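Local coordinates for protein glucoamylase (Thermoanaerobacterium thermosaccharolyticum, PDB 1LF6) that hydrolyses terminal alpha-1,4-linked glucose units successively from the non-reducing ends of starch-like chains, probably releasing beta-D-glucose, at residues A[314-319]-A[382-387]; A[350-353]-A[359-362]; A[35-40]-A[59-64]. All coordinates share one frame; numbering follows the deposited sequence.

Interaction 1 of 3, residues A[314-319]-A[382-387]; sequences KGAYIA and TWISGK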
loop_
_atom_site.group_PDB
_atom_site.type_symbol
_atom_site.label_atom_id
_atom_site.label_comp_id
_atom_site.label_asym_id
_atom_site.label_seq_id
_atom_site.Cartn_x
_atom_site.Cartn_y
_atom_site.Cartn_z
ATOM N N LYS A 314 -11.841 9.289 8.351
ATOM C CA LYS A 314 -11.715 7.999 9.016
ATOM C C LYS A 314 -12.466 6.891 8.289
ATOM O O LYS A 314 -13.559 7.100 7.770
ATOM C CB LYS A 314 -12.200 8.106 10.465
ATOM C CG LYS A 314 -11.389 9.081 11.316
ATOM C CD LYS A 314 -11.890 9.115 12.747
ATOM C CE LYS A 314 -11.095 10.104 13.585
ATOM N NZ LYS A 314 -11.626 10.201 14.972
ATOM N N GLY A 315 -11.870 5.705 8.262
ATOM C CA GLY A 315 -12.492 4.588 7.581
ATOM C C GLY A 315 -11.946 4.457 6.174
ATOM O O GLY A 315 -12.116 3.427 5.523
ATOM N N ALA A 316 -11.286 5.509 5.699
ATOM C CA ALA A 316 -10.704 5.503 4.360
ATOM C C ALA A 316 -9.352 4.788 4.346
ATOM O O ALA A 316 -8.319 5.400 4.592
ATOM C CB ALA A 316 -10.537 6.927 3.867
ATOM N N TYR A 317 -9.359 3.490 4.064
ATOM C CA TYR A 317 -8.121 2.721 4.010
ATOM C C TYR A 317 -7.675 2.599 2.558
ATOM O O TYR A 317 -8.455 2.189 1.698
ATOM C CB TYR A 317 -8.336 1.335 4.623
ATOM C CG TYR A 317 -8.424 1.375 6.130
ATOM C CD1 TYR A 317 -7.270 1.363 6.910
ATOM C CD2 TYR A 317 -9.656 1.501 6.775
ATOM C CE1 TYR A 317 -7.335 1.480 8.295
ATOM C CE2 TYR A 317 -9.733 1.624 8.165
ATOM C CZ TYR A 317 -8.570 1.615 8.914
ATOM O OH TYR A 317 -8.636 1.767 10.285
ATOM N N ILE A 318 -6.427 2.963 2.287
ATOM C CA ILE A 318 -5.909 2.900 0.926
ATOM C C ILE A 318 -5.352 1.530 0.552
ATOM O O ILE A 318 -5.153 0.668 1.408
ATOM C CB ILE A 318 -4.830 3.977 0.685
ATOM C CG1 ILE A 318 -3.653 3.775 1.639
ATOM C CG2 ILE A 318 -5.436 5.367 0.872
ATOM C CD1 ILE A 318 -2.467 4.673 1.326
ATOM N N ALA A 319 -5.102 1.344 -0.739
ATOM C CA ALA A 319 -4.601 0.077 -1.261
ATOM C C ALA A 319 -3.124 -0.174 -0.965
ATOM O O ALA A 319 -2.724 -1.308 -0.704
ATOM C CB ALA A 319 -4.856 0.008 -2.765
ATOM N N THR A 382 -12.765 5.546 -4.970
ATOM C CA THR A 382 -12.964 6.934 -4.579
ATOM C C THR A 382 -11.712 7.498 -3.932
ATOM O O THR A 382 -10.843 6.750 -3.478
ATOM C CB THR A 382 -14.084 7.066 -3.534
ATOM O OG1 THR A 382 -13.750 6.261 -2.399
ATOM C CG2 THR A 382 -15.421 6.613 -4.093
ATOM N N TRP A 383 -11.628 8.825 -3.889
ATOM C CA TRP A 383 -10.513 9.477 -3.221
ATOM C C TRP A 383 -10.849 9.263 -1.751
ATOM O O TRP A 383 -11.985 8.916 -1.421
ATOM C CB TRP A 383 -10.501 10.976 -3.507
ATOM C CG TRP A 383 -10.352 11.320 -4.939
ATOM C CD1 TRP A 383 -11.348 11.423 -5.864
ATOM C CD2 TRP A 383 -9.133 11.627 -5.618
ATOM N NE1 TRP A 383 -10.824 11.783 -7.084
ATOM C CE2 TRP A 383 -9.465 11.914 -6.960
ATOM C CE3 TRP A 383 -7.789 11.687 -5.223
ATOM C CZ2 TRP A 383 -8.501 12.261 -7.915
ATOM C CZ3 TRP A 383 -6.830 12.030 -6.169
ATOM C CH2 TRP A 383 -7.194 12.314 -7.503
ATOM N N ILE A 384 -9.884 9.472 -0.870
ATOM C CA ILE A 384 -10.149 9.285 0.549
ATOM C C ILE A 384 -11.270 10.206 1.040
ATOM O O ILE A 384 -11.929 9.911 2.035
ATOM C CB ILE A 384 -8.874 9.506 1.388
ATOM C CG1 ILE A 384 -8.222 10.843 1.031
ATOM C CG2 ILE A 384 -7.901 8.364 1.134
ATOM C CD1 ILE A 384 -6.946 11.119 1.813
ATOM N N SER A 385 -11.491 11.309 0.327
ATOM C CA SER A 385 -12.539 12.259 0.683
ATOM C C SER A 385 -13.913 11.619 0.502
ATOM O O SER A 385 -14.904 12.071 1.078
ATOM C CB SER A 385 -12.455 13.500 -0.208
ATOM O OG SER A 385 -12.767 13.163 -1.550
ATOM N N GLY A 386 -13.961 10.569 -0.314
ATOM C CA GLY A 386 -15.213 9.890 -0.579
ATOM C C GLY A 386 -15.728 10.202 -1.975
ATOM O O GLY A 386 -16.689 9.591 -2.441
ATOM N N LYS A 387 -15.090 11.155 -2.650
ATOM C CA LYS A 387 -15.499 11.529 -3.999
ATOM C C LYS A 387 -15.127 10.441 -5.001
ATOM O O LYS A 387 -14.041 9.868 -4.937
ATOM C CB LYS A 387 -14.841 12.850 -4.420
ATOM C CG LYS A 387 -15.150 13.248 -5.858
ATOM C CD LYS A 387 -14.730 14.681 -6.165
ATOM C CE LYS A 387 -13.225 14.865 -6.095
ATOM N NZ LYS A 387 -12.832 16.267 -6.418
#
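I384 brings its branched side chain up against A316 and I318, and these three buried residues carry the whole contact. The CB of A316 points at the turn and lies 3.9 Å from I384 CB. It also sits 3.8 Å from the carbonyl oxygen I384 O, so the methyl packs against backbone as well as side chain. Two residues on, I318 takes the next place: its CG2 meets I384 CG2 at 3.9 Å, branch methyl to branch methyl, with the two isoleucines side by side and pointing the same way. Both set CG1 between the backbone N and the carbonyl carbon (chi1 60° in I318, 52° in I384), which puts each CG2 beside its own backbone N.

The presentation of I384 is fixed by the chain around it. It is the second residue of a type I beta turn running from W383 to G386, closed by a bond of 2.8 Å from G386 N to W383 O. An ST turn overlaps its second half, S385 OG accepting from K387 N at 3.3 Å with a nearly straight N-H (165°). On the other side, backbone bonds of A316 to D310 and of I318 to S308 hold the 314-319 segment in place.

Y367 of helix 358-375 links the two loops: the A316 side chain packs on it, and its hydroxyl is hydrogen-bonded with T382 OG1. The contact thus joins the loop between helices 296-306 and 342-355 to the loop between helices 358-375 and 395-407, within the (alpha/alpha) barrel of the family 15 domain, while I384 also touches D68 of the N-terminal part of the chain.

Interaction 2 of 3, residues A[350-353]-A[359-362]; sequences NAFI and DSAN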
loop_
_atom_site.group_PDB
_atom_site.type_symbol
_atom_site.label_atom_id
_atom_site.label_comp_id
_atom_site.label_asym_id
_atom_site.label_seq_id
_atom_site.Cartn_x
_atom_site.Cartn_y
_atom_site.Cartn_z
ATOM N N ASN A 350 -11.888 -7.364 7.150
ATOM C CA ASN A 350 -11.948 -8.740 7.612
ATOM C C ASN A 350 -10.735 -9.091 8.469
ATOM O O ASN A 350 -10.844 -9.877 9.418
ATOM C CB ASN A 350 -12.063 -9.705 6.429
ATOM C CG ASN A 350 -13.445 -9.693 5.816
ATOM O OD1 ASN A 350 -14.441 -9.503 6.518
ATOM N ND2 ASN A 350 -13.519 -9.907 4.507
ATOM N N ALA A 351 -9.582 -8.510 8.141
ATOM C CA ALA A 351 -8.367 -8.754 8.917
ATOM C C ALA A 351 -8.537 -8.090 10.286
ATOM O O ALA A 351 -8.203 -8.676 11.308
ATOM C CB ALA A 351 -7.154 -8.176 8.196
ATOM N N PHE A 352 -9.056 -6.863 10.302
ATOM C CA PHE A 352 -9.277 -6.176 11.569
ATOM C C PHE A 352 -10.221 -7.006 12.438
ATOM O O PHE A 352 -10.023 -7.122 13.642
ATOM C CB PHE A 352 -9.882 -4.780 11.339
ATOM C CG PHE A 352 -8.869 -3.728 10.972
ATOM C CD1 PHE A 352 -7.757 -3.502 11.781
ATOM C CD2 PHE A 352 -9.039 -2.942 9.835
ATOM C CE1 PHE A 352 -6.826 -2.505 11.466
ATOM C CE2 PHE A 352 -8.116 -1.942 9.509
ATOM C CZ PHE A 352 -7.011 -1.725 10.326
ATOM N N ILE A 353 -11.249 -7.580 11.822
ATOM C CA ILE A 353 -12.201 -8.405 12.559
ATOM C C ILE A 353 -11.490 -9.606 13.162
ATOM O O ILE A 353 -11.611 -9.875 14.355
ATOM C CB ILE A 353 -13.339 -8.917 11.653
ATOM C CG1 ILE A 353 -14.178 -7.739 11.149
ATOM C CG2 ILE A 353 -14.219 -9.900 12.423
ATOM C CD1 ILE A 353 -14.821 -6.936 12.252
ATOM N N ASP A 359 -13.555 -2.013 15.954
ATOM C CA ASP A 359 -13.755 -0.575 15.741
ATOM C C ASP A 359 -13.265 -0.118 14.372
ATOM O O ASP A 359 -13.940 0.647 13.680
ATOM C CB ASP A 359 -13.023 0.232 16.817
ATOM C CG ASP A 359 -13.671 0.112 18.191
ATOM O OD1 ASP A 359 -13.032 0.524 19.177
ATOM O OD2 ASP A 359 -14.815 -0.379 18.279
ATOM N N SER A 360 -12.076 -0.574 13.992
ATOM C CA SER A 360 -11.509 -0.198 12.705
ATOM C C SER A 360 -12.361 -0.708 11.545
ATOM O O SER A 360 -12.544 -0.005 10.555
ATOM C CB SER A 360 -10.085 -0.726 12.575
ATOM O OG SER A 360 -9.218 -0.052 13.474
ATOM N N ALA A 361 -12.878 -1.927 11.667
ATOM C CA ALA A 361 -13.719 -2.494 10.621
ATOM C C ALA A 361 -15.011 -1.683 10.494
ATOM O O ALA A 361 -15.463 -1.388 9.385
ATOM C CB ALA A 361 -14.039 -3.942 10.936
ATOM N N ASN A 362 -15.601 -1.315 11.631
ATOM C CA ASN A 362 -16.835 -0.530 11.622
ATOM C C ASN A 362 -16.639 0.853 11.026
ATOM O O ASN A 362 -17.519 1.369 10.337
ATOM C CB ASN A 362 -17.406 -0.395 13.036
ATOM C CG ASN A 362 -18.385 -1.497 13.366
ATOM O OD1 ASN A 362 -19.371 -1.694 12.653
ATOM N ND2 ASN A 362 -18.124 -2.222 14.447
#
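S360 stands over one face of the F352 ring with its CB almost exactly above the middle. That carbon is 3.5 Å from the ring centroid and 7° off the normal, a CH-pi contact in which all six ring atoms lie at similar distances from the serine methylene. F352 carries CG beside its backbone N, anti to the carbonyl carbon; chi1 (-81°) carries the ring toward the facing helix and chi2 (-54°) turns its face to S360. S360 OG is not the touching group: it leans toward the CD1 and CE1 side of the ring and is hydrogen-bonded to OD1 of D357, which leaves the carbon to do the packing.

Beside the ring, A361 packs between F352 and I353. Its CB is 4.3 Å from F352 CB and is also met by I353, whose CD1 reaches it at 3.4 Å, tighter than usual van der Waals contact. I353 does not aim its CB straight across; the bend at chi2 brings the end of the chain over to the alanine.

An alanine in place of F352 would probably cost S360 its CH-pi platform and open a gap beside M302 and L305 of helix 296-306, which also pack against the ring.

Small residues on one helix set against large ones on its neighbour bring the backbones close, F352 and A361 having CA atoms 5.8 Å apart. Helices 342-355 and 358-375 are consecutive and joined by a very short connection, as expected of the helical hairpins from which an (alpha/alpha) barrel is built.

Interaction 3 of 3, residues A[35-40]-A[59-64]; sequences AQKQGV and ISEVYY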
loop_
_atom_site.group_PDB
_atom_site.type_symbol
_atom_site.label_atom_id
_atom_site.label_comp_id
_atom_site.label_asym_id
_atom_site.label_seq_id
_atom_site.Cartn_x
_atom_site.Cartn_y
_atom_site.Cartn_z
ATOM N N ALA A 35 8.827 1.677 -5.438
ATOM C CA ALA A 35 7.645 1.269 -4.688
ATOM C C ALA A 35 7.910 0.131 -3.700
ATOM O O ALA A 35 7.047 -0.196 -2.881
ATOM C CB ALA A 35 6.524 0.881 -5.650
ATOM N N GLN A 36 9.086 -0.484 -3.785
ATOM C CA GLN A 36 9.459 -1.556 -2.860
ATOM C C GLN A 36 9.907 -0.848 -1.582
ATOM O O GLN A 36 10.928 -0.153 -1.562
ATOM C CB GLN A 36 10.596 -2.406 -3.453
ATOM C CG GLN A 36 11.428 -3.184 -2.439
ATOM C CD GLN A 36 10.646 -4.247 -1.662
ATOM O OE1 GLN A 36 11.192 -4.867 -0.750
ATOM N NE2 GLN A 36 9.375 -4.462 -2.018
ATOM N N LYS A 37 9.130 -1.016 -0.517
ATOM C CA LYS A 37 9.432 -0.346 0.734
ATOM C C LYS A 37 10.007 -1.226 1.827
ATOM O O LYS A 37 9.566 -2.356 2.033
ATOM C CB LYS A 37 8.170 0.354 1.262
ATOM C CG LYS A 37 7.518 1.301 0.268
ATOM C CD LYS A 37 8.481 2.383 -0.192
ATOM C CE LYS A 37 7.785 3.377 -1.105
ATOM N NZ LYS A 37 8.732 4.396 -1.657
ATOM N N GLN A 38 10.995 -0.684 2.532
ATOM C CA GLN A 38 11.640 -1.377 3.645
ATOM C C GLN A 38 10.777 -1.184 4.877
ATOM O O GLN A 38 10.861 -1.950 5.836
ATOM C CB GLN A 38 13.025 -0.784 3.913
ATOM C CG GLN A 38 14.088 -1.179 2.913
ATOM C CD GLN A 38 15.381 -0.436 3.153
ATOM O OE1 GLN A 38 15.435 0.785 3.020
ATOM N NE2 GLN A 38 16.429 -1.164 3.516
ATOM N N GLY A 39 9.946 -0.147 4.842
ATOM C CA GLY A 39 9.072 0.126 5.966
ATOM C C GLY A 39 8.135 1.288 5.723
ATOM O O GLY A 39 8.348 2.096 4.815
ATOM N N VAL A 40 7.085 1.355 6.531
ATOM C CA VAL A 40 6.106 2.425 6.450
ATOM C C VAL A 40 5.682 2.725 7.880
ATOM O O VAL A 40 5.691 1.835 8.728
ATOM C CB VAL A 40 4.867 2.022 5.611
ATOM C CG1 VAL A 40 5.296 1.649 4.200
ATOM C CG2 VAL A 40 4.128 0.861 6.277
ATOM N N ILE A 59 14.635 7.495 3.676
ATOM C CA ILE A 59 13.260 7.939 3.723
ATOM C C ILE A 59 12.838 8.249 2.290
ATOM O O ILE A 59 13.542 8.958 1.570
ATOM C CB ILE A 59 13.140 9.214 4.582
ATOM C CG1 ILE A 59 13.303 8.849 6.060
ATOM C CG2 ILE A 59 11.826 9.926 4.302
ATOM C CD1 ILE A 59 13.474 10.045 6.981
ATOM N N SER A 60 11.712 7.688 1.862
ATOM C CA SER A 60 11.214 7.957 0.522
ATOM C C SER A 60 10.027 8.913 0.667
ATOM O O SER A 60 10.161 9.970 1.287
ATOM C CB SER A 60 10.812 6.650 -0.179
ATOM O OG SER A 60 10.065 5.793 0.669
ATOM N N GLU A 61 8.870 8.559 0.122
ATOM C CA GLU A 61 7.709 9.440 0.227
ATOM C C GLU A 61 7.264 9.708 1.667
ATOM O O GLU A 61 7.293 8.816 2.520
ATOM C CB GLU A 61 6.510 8.869 -0.538
ATOM C CG GLU A 61 6.624 8.877 -2.052
ATOM C CD GLU A 61 7.299 7.636 -2.604
ATOM O OE1 GLU A 61 7.534 6.693 -1.829
ATOM O OE2 GLU A 61 7.584 7.605 -3.820
ATOM N N VAL A 62 6.861 10.951 1.924
ATOM C CA VAL A 62 6.364 11.360 3.233
ATOM C C VAL A 62 5.046 12.062 2.951
ATOM O O VAL A 62 4.961 12.900 2.050
ATOM C CB VAL A 62 7.331 12.334 3.955
ATOM C CG1 VAL A 62 6.799 12.647 5.348
ATOM C CG2 VAL A 62 8.722 11.722 4.055
ATOM N N TYR A 63 4.022 11.725 3.723
ATOM C CA TYR A 63 2.688 12.280 3.516
ATOM C C TYR A 63 2.185 13.213 4.611
ATOM O O TYR A 63 2.438 12.992 5.796
ATOM C CB TYR A 63 1.694 11.126 3.354
ATOM C CG TYR A 63 2.027 10.193 2.209
ATOM C CD1 TYR A 63 1.275 10.204 1.034
ATOM C CD2 TYR A 63 3.109 9.318 2.290
ATOM C CE1 TYR A 63 1.595 9.365 -0.035
ATOM C CE2 TYR A 63 3.439 8.477 1.228
ATOM C CZ TYR A 63 2.679 8.505 0.070
ATOM O OH TYR A 63 3.004 7.670 -0.982
ATOM N N TYR A 64 1.451 14.240 4.185
ATOM C CA TYR A 64 0.855 15.241 5.066
ATOM C C TYR A 64 0.005 16.195 4.234
ATOM O O TYR A 64 0.406 16.600 3.142
ATOM C CB TYR A 64 1.936 16.042 5.814
ATOM C CG TYR A 64 1.448 17.388 6.325
ATOM C CD1 TYR A 64 1.450 18.512 5.496
ATOM C CD2 TYR A 64 0.940 17.529 7.617
ATOM C CE1 TYR A 64 0.960 19.738 5.937
ATOM C CE2 TYR A 64 0.445 18.757 8.071
ATOM C CZ TYR A 64 0.459 19.855 7.222
ATOM O OH TYR A 64 -0.023 21.072 7.653
HETATM O O HOH W 1 6.716 4.580 -4.278
#
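A buried salt bridge between K37 and E61, with S60 beside it, ties two parts of an antiparallel beta sheet in the N-terminal super-beta-sandwich domain. K37 lies just ahead of strand 39-42 at one margin of the sheet, and E61 lies on strand 58-63. Strand 51-55 comes between these two in the sheet order, so the contact depends on side-chain length; the nearest CA atoms, those of K37 and S60, are 8.5 Å apart.

The lysine covers that gap by bending at chi2 (-58°) and then running extended to its ammonium group. E61 also bends at chi2, and the two side chains cross at about a right angle. NZ of K37 meets E61 OE1 at 2.6 Å, using the syn lone pair of that oxygen, on the side facing the other carboxylate oxygen, OE2. K37 CE follows at 3.4 Å from the same OE1. A weak bond joins K37 NZ to S60 OG at 3.0 Å, but the main partner of that hydroxyl is T53 OG1 on strand 51-55. S60 departs from regular strand angles (psi -126°), which probably helps neighbouring residues S60 and E61 both to serve the same ammonium.

The carbonyl oxygen of S34 accepts from the lysine as well, so the buried charge is gripped by several partners; such company would be expected to keep K37 protonated and E61 ionised. The E61 side chain is about 10 Å from that of W325, a probable substrate-binding residue, so the bridge lies in the neighbourhood of the probable substrate site. One ordered water accepts a weak bond from K37 NZ at 3.3 Å and lies 3.2 Å from E61 OE2.

How the interactions relate
All three contacts are buried, yet their chemistry follows their place. Interactions 1 and 2 belong to the helical family 15 domain and rest on apolar packing, one between loops and one between consecutive helices. Interaction 3, in the beta domain, is polar and charged. Along the chain, interaction 2 is nested inside the loop closed by interaction 1, and the two touch: Y317 turns away from I384, its CZ reaching F352 CE2 at 3.6 Å, with the ring planes at about 55°. Helix 358-375 serves both, through Y367 and S360. Interaction 3 comes earlier in the chain and stays apart, its nearest atoms about 6 Å from interaction 1 and about 12 Å from interaction 2.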